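PDB 2D5F: glycinin A3B4 subunit from Glycine max, which serves as a seed storage protein, an 11S globulin of the bicupin fold that assembles into hexamers in soybean. Local coordinates for residues B[164-172]-B[229-237]; B[343-351]-B[485-493]. All coordinates share one frame; numbering follows the deposited sequence.

Interaction 1 (B[164-172]-B[229-237])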
loop_
_atom_site.group_PDB
_atom_site.type_symbol
_atom_site.label_atom_id
_atom_site.label_comp_id
_atom_site.label_asym_id
_atom_site.label_seq_id
_atom_site.Cartn_x
_atom_site.Cartn_y
_atom_site.Cartn_z
ATOM N N TYR B 164 -19.937 -26.187 11.651
ATOM C CA TYR B 164 -21.343 -25.996 11.314
ATOM C C TYR B 164 -22.069 -25.229 12.403
ATOM O O TYR B 164 -21.878 -25.486 13.593
ATOM C CB TYR B 164 -22.051 -27.339 11.063
ATOM C CG TYR B 164 -21.882 -27.848 9.651
ATOM C CD1 TYR B 164 -20.885 -28.771 9.332
ATOM C CD2 TYR B 164 -22.679 -27.352 8.615
ATOM C CE1 TYR B 164 -20.682 -29.185 8.009
ATOM C CE2 TYR B 164 -22.485 -27.754 7.301
ATOM C CZ TYR B 164 -21.486 -28.666 7.002
ATOM O OH TYR B 164 -21.286 -29.036 5.694
ATOM N N LEU B 165 -22.883 -24.267 11.987
ATOM C CA LEU B 165 -23.659 -23.469 12.921
ATOM C C LEU B 165 -25.006 -24.139 13.186
ATOM O O LEU B 165 -25.703 -23.799 14.142
ATOM C CB LEU B 165 -23.879 -22.065 12.351
ATOM C CG LEU B 165 -22.672 -21.126 12.413
ATOM C CD1 LEU B 165 -22.844 -19.988 11.438
ATOM C CD2 LEU B 165 -22.518 -20.610 13.829
ATOM N N ALA B 166 -25.371 -25.091 12.335
ATOM C CA ALA B 166 -26.644 -25.793 12.481
ATOM C C ALA B 166 -26.577 -27.229 11.989
ATOM O O ALA B 166 -25.643 -27.619 11.289
ATOM C CB ALA B 166 -27.745 -25.047 11.725
ATOM N N GLY B 167 -27.585 -28.008 12.366
ATOM C CA GLY B 167 -27.662 -29.394 11.953
ATOM C C GLY B 167 -26.788 -30.353 12.737
ATOM O O GLY B 167 -26.121 -29.980 13.703
ATOM N N ASN B 168 -26.823 -31.611 12.316
ATOM C CA ASN B 168 -26.025 -32.667 12.915
ATOM C C ASN B 168 -25.293 -33.304 11.742
ATOM O O ASN B 168 -25.749 -34.295 11.164
ATOM C CB ASN B 168 -26.916 -33.696 13.599
ATOM C CG ASN B 168 -26.138 -34.892 14.075
ATOM O OD1 ASN B 168 -25.048 -34.751 14.631
ATOM N ND2 ASN B 168 -26.689 -36.084 13.865
ATOM N N PRO B 169 -24.135 -32.735 11.376
ATOM C CA PRO B 169 -23.335 -33.231 10.256
ATOM C C PRO B 169 -22.497 -34.461 10.523
ATOM O O PRO B 169 -22.243 -34.822 11.665
ATOM C CB PRO B 169 -22.455 -32.034 9.927
ATOM C CG PRO B 169 -22.124 -31.517 11.316
ATOM C CD PRO B 169 -23.494 -31.558 12.001
ATOM N N ASP B 170 -22.079 -35.104 9.442
ATOM C CA ASP B 170 -21.184 -36.248 9.518
ATOM C C ASP B 170 -19.832 -35.623 9.149
ATOM O O ASP B 170 -19.792 -34.554 8.530
ATOM C CB ASP B 170 -21.560 -37.307 8.480
ATOM C CG ASP B 170 -22.690 -38.219 8.946
ATOM O OD1 ASP B 170 -23.122 -39.069 8.143
ATOM O OD2 ASP B 170 -23.137 -38.094 10.108
ATOM N N ILE B 171 -18.734 -36.271 9.525
ATOM C CA ILE B 171 -17.405 -35.752 9.210
ATOM C C ILE B 171 -17.215 -35.742 7.696
ATOM O O ILE B 171 -17.498 -36.736 7.023
ATOM C CB ILE B 171 -16.305 -36.629 9.840
ATOM C CG1 ILE B 171 -16.506 -36.710 11.354
ATOM C CG2 ILE B 171 -14.926 -36.043 9.532
ATOM C CD1 ILE B 171 -16.341 -35.385 12.065
ATOM N N GLU B 172 -16.738 -34.625 7.154
ATOM C CA GLU B 172 -16.534 -34.531 5.712
ATOM C C GLU B 172 -15.118 -34.925 5.313
ATOM O O GLU B 172 -14.878 -35.358 4.185
ATOM C CB GLU B 172 -16.860 -33.114 5.227
ATOM C CG GLU B 172 -18.304 -32.744 5.488
ATOM C CD GLU B 172 -18.660 -31.327 5.091
ATOM O OE1 GLU B 172 -19.771 -30.892 5.445
ATOM O OE2 GLU B 172 -17.848 -30.651 4.424
ATOM N N SER B 229 -29.868 -28.972 17.573
ATOM C CA SER B 229 -30.160 -30.048 16.620
ATOM C C SER B 229 -30.055 -31.433 17.261
ATOM O O SER B 229 -29.408 -32.326 16.717
ATOM C CB SER B 229 -29.193 -29.975 15.436
ATOM O OG SER B 229 -29.197 -28.689 14.854
ATOM N N PRO B 230 -30.713 -31.637 18.411
ATOM C CA PRO B 230 -30.661 -32.929 19.102
ATOM C C PRO B 230 -31.243 -34.152 18.379
ATOM O O PRO B 230 -30.701 -35.249 18.502
ATOM C CB PRO B 230 -31.381 -32.636 20.416
ATOM C CG PRO B 230 -32.416 -31.633 20.004
ATOM C CD PRO B 230 -31.623 -30.708 19.105
ATOM N N ASP B 231 -32.326 -33.977 17.627
ATOM C CA ASP B 231 -32.949 -35.111 16.939
ATOM C C ASP B 231 -32.831 -35.074 15.414
ATOM O O ASP B 231 -33.395 -35.919 14.714
ATOM C CB ASP B 231 -34.429 -35.189 17.320
ATOM C CG ASP B 231 -34.655 -35.049 18.814
ATOM O OD1 ASP B 231 -34.074 -35.842 19.583
ATOM O OD2 ASP B 231 -35.411 -34.142 19.218
ATOM N N ASP B 232 -32.087 -34.098 14.907
ATOM C CA ASP B 232 -31.908 -33.929 13.471
ATOM C C ASP B 232 -31.082 -35.055 12.861
ATOM O O ASP B 232 -29.953 -35.300 13.284
ATOM C CB ASP B 232 -31.217 -32.594 13.200
ATOM C CG ASP B 232 -31.361 -32.150 11.772
ATOM O OD1 ASP B 232 -31.499 -33.025 10.894
ATOM O OD2 ASP B 232 -31.329 -30.925 11.531
ATOM N N GLU B 233 -31.636 -35.723 11.854
ATOM C CA GLU B 233 -30.944 -36.823 11.190
ATOM C C GLU B 233 -30.768 -36.561 9.698
ATOM O O GLU B 233 -30.437 -37.466 8.937
ATOM C CB GLU B 233 -31.727 -38.128 11.386
ATOM C CG GLU B 233 -32.066 -38.436 12.839
ATOM C CD GLU B 233 -30.834 -38.649 13.707
ATOM O OE1 GLU B 233 -30.975 -38.666 14.949
ATOM O OE2 GLU B 233 -29.723 -38.808 13.155
ATOM N N ARG B 234 -30.983 -35.317 9.282
ATOM C CA ARG B 234 -30.869 -34.948 7.875
ATOM C C ARG B 234 -29.430 -34.727 7.400
ATOM O O ARG B 234 -29.140 -34.829 6.205
ATOM C CB ARG B 234 -31.685 -33.682 7.611
ATOM C CG ARG B 234 -33.164 -33.796 7.955
ATOM C CD ARG B 234 -33.840 -32.441 7.840
ATOM N NE ARG B 234 -33.278 -31.491 8.796
ATOM C CZ ARG B 234 -33.455 -30.175 8.738
ATOM N NH1 ARG B 234 -34.184 -29.644 7.763
ATOM N NH2 ARG B 234 -32.892 -29.388 9.650
ATOM N N LYS B 235 -28.540 -34.433 8.345
ATOM C CA LYS B 235 -27.130 -34.159 8.063
ATOM C C LYS B 235 -26.965 -32.745 7.492
ATOM O O LYS B 235 -27.939 -31.991 7.440
ATOM C CB LYS B 235 -26.540 -35.226 7.129
ATOM C CG LYS B 235 -26.584 -36.629 7.758
ATOM C CD LYS B 235 -25.919 -37.693 6.896
ATOM C CE LYS B 235 -26.246 -39.098 7.402
ATOM N NZ LYS B 235 -25.929 -39.279 8.851
ATOM N N GLN B 236 -25.746 -32.398 7.071
ATOM C CA GLN B 236 -25.417 -31.050 6.577
ATOM C C GLN B 236 -26.115 -30.448 5.351
ATOM O O GLN B 236 -26.041 -29.236 5.130
ATOM C CB GLN B 236 -23.899 -30.931 6.386
ATOM C CG GLN B 236 -23.287 -32.049 5.583
ATOM C CD GLN B 236 -22.616 -33.085 6.464
ATOM O OE1 GLN B 236 -21.389 -33.118 6.579
ATOM N NE2 GLN B 236 -23.419 -33.929 7.101
ATOM N N ILE B 237 -26.752 -31.273 4.532
ATOM C CA ILE B 237 -27.474 -30.755 3.373
ATOM C C ILE B 237 -28.897 -31.288 3.491
ATOM O O ILE B 237 -29.126 -32.499 3.446
ATOM C CB ILE B 237 -26.863 -31.216 2.033
ATOM C CG1 ILE B 237 -25.436 -30.676 1.891
ATOM C CG2 ILE B 237 -27.709 -30.699 0.876
ATOM C CD1 ILE B 237 -24.778 -31.023 0.567
HETATM O O HOH W 1 -27.893 -35.633 10.933
HETATM O O HOH W 2 -28.544 -32.232 10.380
#

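Interaction 2 (B[343-351]-B[485-493])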
loop_
_atom_site.group_PDB
_atom_site.type_symbol
_atom_site.label_atom_id
_atom_site.label_comp_id
_atom_site.label_asym_id
_atom_site.label_seq_id
_atom_site.Cartn_x
_atom_site.Cartn_y
_atom_site.Cartn_z
ATOM N N PHE B 343 -7.288 -15.309 -23.722
ATOM C CA PHE B 343 -6.450 -15.825 -24.808
ATOM C C PHE B 343 -7.430 -16.598 -25.691
ATOM O O PHE B 343 -8.297 -17.302 -25.177
ATOM C CB PHE B 343 -5.390 -16.808 -24.306
ATOM C CG PHE B 343 -4.339 -16.196 -23.427
ATOM C CD1 PHE B 343 -4.619 -15.873 -22.101
ATOM C CD2 PHE B 343 -3.050 -15.996 -23.909
ATOM C CE1 PHE B 343 -3.625 -15.363 -21.265
ATOM C CE2 PHE B 343 -2.047 -15.486 -23.084
ATOM C CZ PHE B 343 -2.335 -15.171 -21.759
ATOM N N TYR B 344 -7.299 -16.481 -27.008
ATOM C CA TYR B 344 -8.221 -17.185 -27.892
ATOM C C TYR B 344 -7.687 -17.428 -29.296
ATOM O O TYR B 344 -7.114 -16.535 -29.921
ATOM C CB TYR B 344 -9.548 -16.420 -27.974
ATOM C CG TYR B 344 -10.574 -17.030 -28.909
ATOM C CD1 TYR B 344 -11.055 -16.312 -30.008
ATOM C CD2 TYR B 344 -11.068 -18.318 -28.697
ATOM C CE1 TYR B 344 -12.000 -16.857 -30.868
ATOM C CE2 TYR B 344 -12.018 -18.874 -29.555
ATOM C CZ TYR B 344 -12.478 -18.136 -30.640
ATOM O OH TYR B 344 -13.418 -18.666 -31.497
ATOM N N ASN B 345 -7.883 -18.661 -29.763
ATOM C CA ASN B 345 -7.490 -19.122 -31.097
ATOM C C ASN B 345 -8.676 -19.984 -31.517
ATOM O O ASN B 345 -8.837 -21.109 -31.033
ATOM C CB ASN B 345 -6.232 -19.987 -31.032
ATOM C CG ASN B 345 -5.837 -20.547 -32.392
ATOM O OD1 ASN B 345 -6.695 -20.865 -33.218
ATOM N ND2 ASN B 345 -4.538 -20.687 -32.623
ATOM N N PRO B 346 -9.519 -19.474 -32.429
ATOM C CA PRO B 346 -10.703 -20.201 -32.903
ATOM C C PRO B 346 -10.504 -21.671 -33.267
ATOM O O PRO B 346 -11.450 -22.455 -33.212
ATOM C CB PRO B 346 -11.174 -19.359 -34.094
ATOM C CG PRO B 346 -9.898 -18.755 -34.603
ATOM C CD PRO B 346 -9.218 -18.336 -33.318
ATOM N N LYS B 347 -9.283 -22.052 -33.617
ATOM C CA LYS B 347 -9.024 -23.431 -33.999
ATOM C C LYS B 347 -8.296 -24.270 -32.948
ATOM O O LYS B 347 -7.970 -25.433 -33.209
ATOM C CB LYS B 347 -8.233 -23.453 -35.308
ATOM C CG LYS B 347 -8.870 -22.626 -36.419
ATOM C CD LYS B 347 -8.027 -22.651 -37.690
ATOM C CE LYS B 347 -8.568 -21.679 -38.731
ATOM N NZ LYS B 347 -9.976 -21.998 -39.104
ATOM N N ALA B 348 -8.046 -23.696 -31.768
ATOM C CA ALA B 348 -7.345 -24.416 -30.704
ATOM C C ALA B 348 -8.068 -24.406 -29.353
ATOM O O ALA B 348 -8.158 -25.438 -28.687
ATOM C CB ALA B 348 -5.934 -23.850 -30.539
ATOM N N GLY B 349 -8.570 -23.244 -28.942
ATOM C CA GLY B 349 -9.267 -23.159 -27.671
ATOM C C GLY B 349 -9.222 -21.779 -27.041
ATOM O O GLY B 349 -8.994 -20.784 -27.728
ATOM N N ARG B 350 -9.437 -21.712 -25.728
ATOM C CA ARG B 350 -9.421 -20.433 -25.032
ATOM C C ARG B 350 -8.970 -20.547 -23.578
ATOM O O ARG B 350 -9.089 -21.603 -22.958
ATOM C CB ARG B 350 -10.814 -19.791 -25.090
ATOM C CG ARG B 350 -11.947 -20.658 -24.549
ATOM C CD ARG B 350 -13.279 -19.921 -24.667
ATOM N NE ARG B 350 -14.445 -20.756 -24.388
ATOM C CZ ARG B 350 -14.973 -20.956 -23.182
ATOM N NH1 ARG B 350 -16.039 -21.732 -23.048
ATOM N NH2 ARG B 350 -14.443 -20.381 -22.110
ATOM N N ILE B 351 -8.442 -19.451 -23.044
ATOM C CA ILE B 351 -7.981 -19.410 -21.663
ATOM C C ILE B 351 -8.515 -18.140 -21.019
ATOM O O ILE B 351 -8.389 -17.048 -21.585
ATOM C CB ILE B 351 -6.445 -19.385 -21.579
ATOM C CG1 ILE B 351 -5.866 -20.627 -22.257
ATOM C CG2 ILE B 351 -5.998 -19.301 -20.116
ATOM C CD1 ILE B 351 -4.375 -20.508 -22.539
ATOM N N GLY B 485 4.612 -19.611 -37.317
ATOM C CA GLY B 485 3.499 -20.225 -36.612
ATOM C C GLY B 485 2.711 -19.234 -35.777
ATOM O O GLY B 485 3.133 -18.089 -35.602
ATOM N N ASN B 486 1.553 -19.666 -35.278
ATOM C CA ASN B 486 0.724 -18.812 -34.438
ATOM C C ASN B 486 1.585 -18.369 -33.262
ATOM O O ASN B 486 2.501 -19.081 -32.856
ATOM C CB ASN B 486 -0.525 -19.572 -33.963
ATOM C CG ASN B 486 -0.228 -21.008 -33.563
ATOM O OD1 ASN B 486 -1.140 -21.821 -33.401
ATOM N ND2 ASN B 486 1.049 -21.326 -33.399
ATOM N N SER B 487 1.292 -17.193 -32.721
ATOM C CA SER B 487 2.081 -16.642 -31.627
ATOM C C SER B 487 1.712 -17.076 -30.202
ATOM O O SER B 487 2.594 -17.285 -29.365
ATOM C CB SER B 487 2.047 -15.117 -31.717
ATOM O OG SER B 487 2.972 -14.533 -30.823
ATOM N N GLY B 488 0.419 -17.215 -29.931
ATOM C CA GLY B 488 -0.030 -17.583 -28.598
ATOM C C GLY B 488 0.266 -18.977 -28.070
ATOM O O GLY B 488 0.889 -19.795 -28.747
ATOM N N PRO B 489 -0.181 -19.270 -26.835
ATOM C CA PRO B 489 -0.001 -20.554 -26.149
ATOM C C PRO B 489 -0.959 -21.641 -26.634
ATOM O O PRO B 489 -0.760 -22.824 -26.361
ATOM C CB PRO B 489 -0.238 -20.194 -24.685
ATOM C CG PRO B 489 -1.293 -19.148 -24.776
ATOM C CD PRO B 489 -0.812 -18.286 -25.935
ATOM N N LEU B 490 -2.005 -21.238 -27.345
ATOM C CA LEU B 490 -2.977 -22.200 -27.852
ATOM C C LEU B 490 -2.615 -22.535 -29.293
ATOM O O LEU B 490 -2.633 -21.666 -30.164
ATOM C CB LEU B 490 -4.385 -21.612 -27.755
ATOM C CG LEU B 490 -4.779 -21.348 -26.299
ATOM C CD1 LEU B 490 -5.967 -20.408 -26.229
ATOM C CD2 LEU B 490 -5.077 -22.673 -25.618
ATOM N N VAL B 491 -2.296 -23.806 -29.529
ATOM C CA VAL B 491 -1.874 -24.272 -30.846
ATOM C C VAL B 491 -2.775 -25.284 -31.547
ATOM O O VAL B 491 -3.189 -26.287 -30.966
ATOM C CB VAL B 491 -0.462 -24.882 -30.760
ATOM C CG1 VAL B 491 -0.054 -25.465 -32.108
ATOM C CG2 VAL B 491 0.528 -23.820 -30.309
ATOM N N ASN B 492 -3.074 -25.014 -32.812
ATOM C CA ASN B 492 -3.878 -25.933 -33.603
ATOM C C ASN B 492 -2.875 -26.670 -34.488
ATOM O O ASN B 492 -2.403 -26.135 -35.489
ATOM C CB ASN B 492 -4.913 -25.169 -34.441
ATOM C CG ASN B 492 -4.285 -24.150 -35.380
ATOM O OD1 ASN B 492 -4.389 -24.276 -36.606
ATOM N ND2 ASN B 492 -3.638 -23.129 -34.812
ATOM N N PRO B 493 -2.513 -27.905 -34.111
ATOM C CA PRO B 493 -1.548 -28.657 -34.915
ATOM C C PRO B 493 -2.072 -29.011 -36.309
ATOM O O PRO B 493 -3.308 -28.962 -36.515
ATOM C CB PRO B 493 -1.279 -29.885 -34.055
ATOM C CG PRO B 493 -2.611 -30.130 -33.430
ATOM C CD PRO B 493 -3.038 -28.736 -33.012
ATOM O OXT PRO B 493 -1.233 -29.338 -37.174
#

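Interaction 1 (B[164-172]-B[229-237])
Two irregular segments, 164-172 and 229-237, meet in a buried, water-bridged loop-to-loop contact at the edge of the N-terminal cupin barrel: the first runs on from strand 163-164, the second leads from helix 221-226 into strand 237-239. Lys235, bent only at its last torsion, brings NZ to within 2.9 Å of Asp170 OD1, a salt bridge on the syn side of the carboxylate but 32° out of its plane. Next to this bridge the backbones come close, and Lys235 CA points its hydrogen almost straight at Asn168 O (3.4 Å, 170° at the hydrogen). One water is held by Asn168 O, Asp232 O and, weakly, Lys235 N; a second accepts from Asn168 N and donates weakly to Lys235 O. Strands 163-164 and 237-239, from which the first segment departs and into which the second leads, both pair with strand 56-62, so the contact ties together two excursions from one sheet of the jelly-roll. Gln236 CB lies obliquely against the phenol of Tyr164, 3.3 Å from OH, while the amide beyond reaches Pro169 and the backbone of Asp170. That OH also bonds His58 NE2; His58 lines the carbonate pocket, so Tyr164 probably stands in the second shell of that site. Ser229 OG, held beside its own backbone N (chi1 -53°), takes a weak bond from Gly167 N at 3.0 Å. Asp232 OD1 closes an Asx turn on Arg234 N, and Arg234 grips the carboxylate side-on, NE to OD1 and NH2 to OD2. Leucine in place of Asp232 would probably undo that turn and leave the guanidinium without its carboxylate partner, held mainly by bonds such as that to Asn469 O of a second subunit, and freer to swing.

Interaction 2 (B[343-351]-B[485-493])
A beta hairpin, strands 343-345 and 349-351, with a classic bulge where Ala348 and Gly349 face Asn345, receives the chain's C-terminal strand 490-491 in the second cupin domain. Leu490 is the main plug. With CG beside its backbone N (chi1 -63°), it pushes CD1 over the hairpin backbone, 3.4 Å from Gly349 O, and lays CD2 against Ile351 CD1 at 3.8 Å. Ala348 CB sits alongside, 3.9 Å from Leu490 CB. Pro489 extends the apolar patch to Phe343: its CG lies 3.7 Å from Phe343 CD2, the two side chains crossing at about a right angle. Asn345 serves both partners: OD1 takes Lys347 N in an Asx turn (2.9 Å), whereas ND2 gives Leu490 O a weak bond, bent to 133°. Asn492 CB closes the far end, 3.3 Å from Lys347 O. Glu90 of a third subunit binds the backbone at Ser487 and Gly488. Tyr380, on strand 379-385, touches both Ile351 and Pro489, and Leu374, on strand 368-374, packs on Leu490. Strand 349-354 pairs with 368-374 and strand 490-491 with 379-385, so the contact bridges the two sheets of the barrel, while Lys456 of helix 455-461 bonds Asn486 O and Gly488 O.

Interactions 1 and 2 lie on opposite sides of the chain's centre, with centres about 48 Å apart, and follow one another in sequence without touching. Both are mostly buried, and each belongs to a different cupin domain of the bicupin chain. In 229-237 and 485-493 each has a second segment that leads into or holds a short strand paired to a corresponding barrel strand, 56-62 or 379-385. Their chemistry differs: the loops of interaction 1 are joined by charges, waters and backbone polar groups, whereas the hairpin of interaction 2 is met mainly by hydrocarbon, with one weak hydrogen bond from an asparagine amide. Each also borders other subunits of the hexamer, the second subunit at interaction 1, the third and fourth at interaction 2.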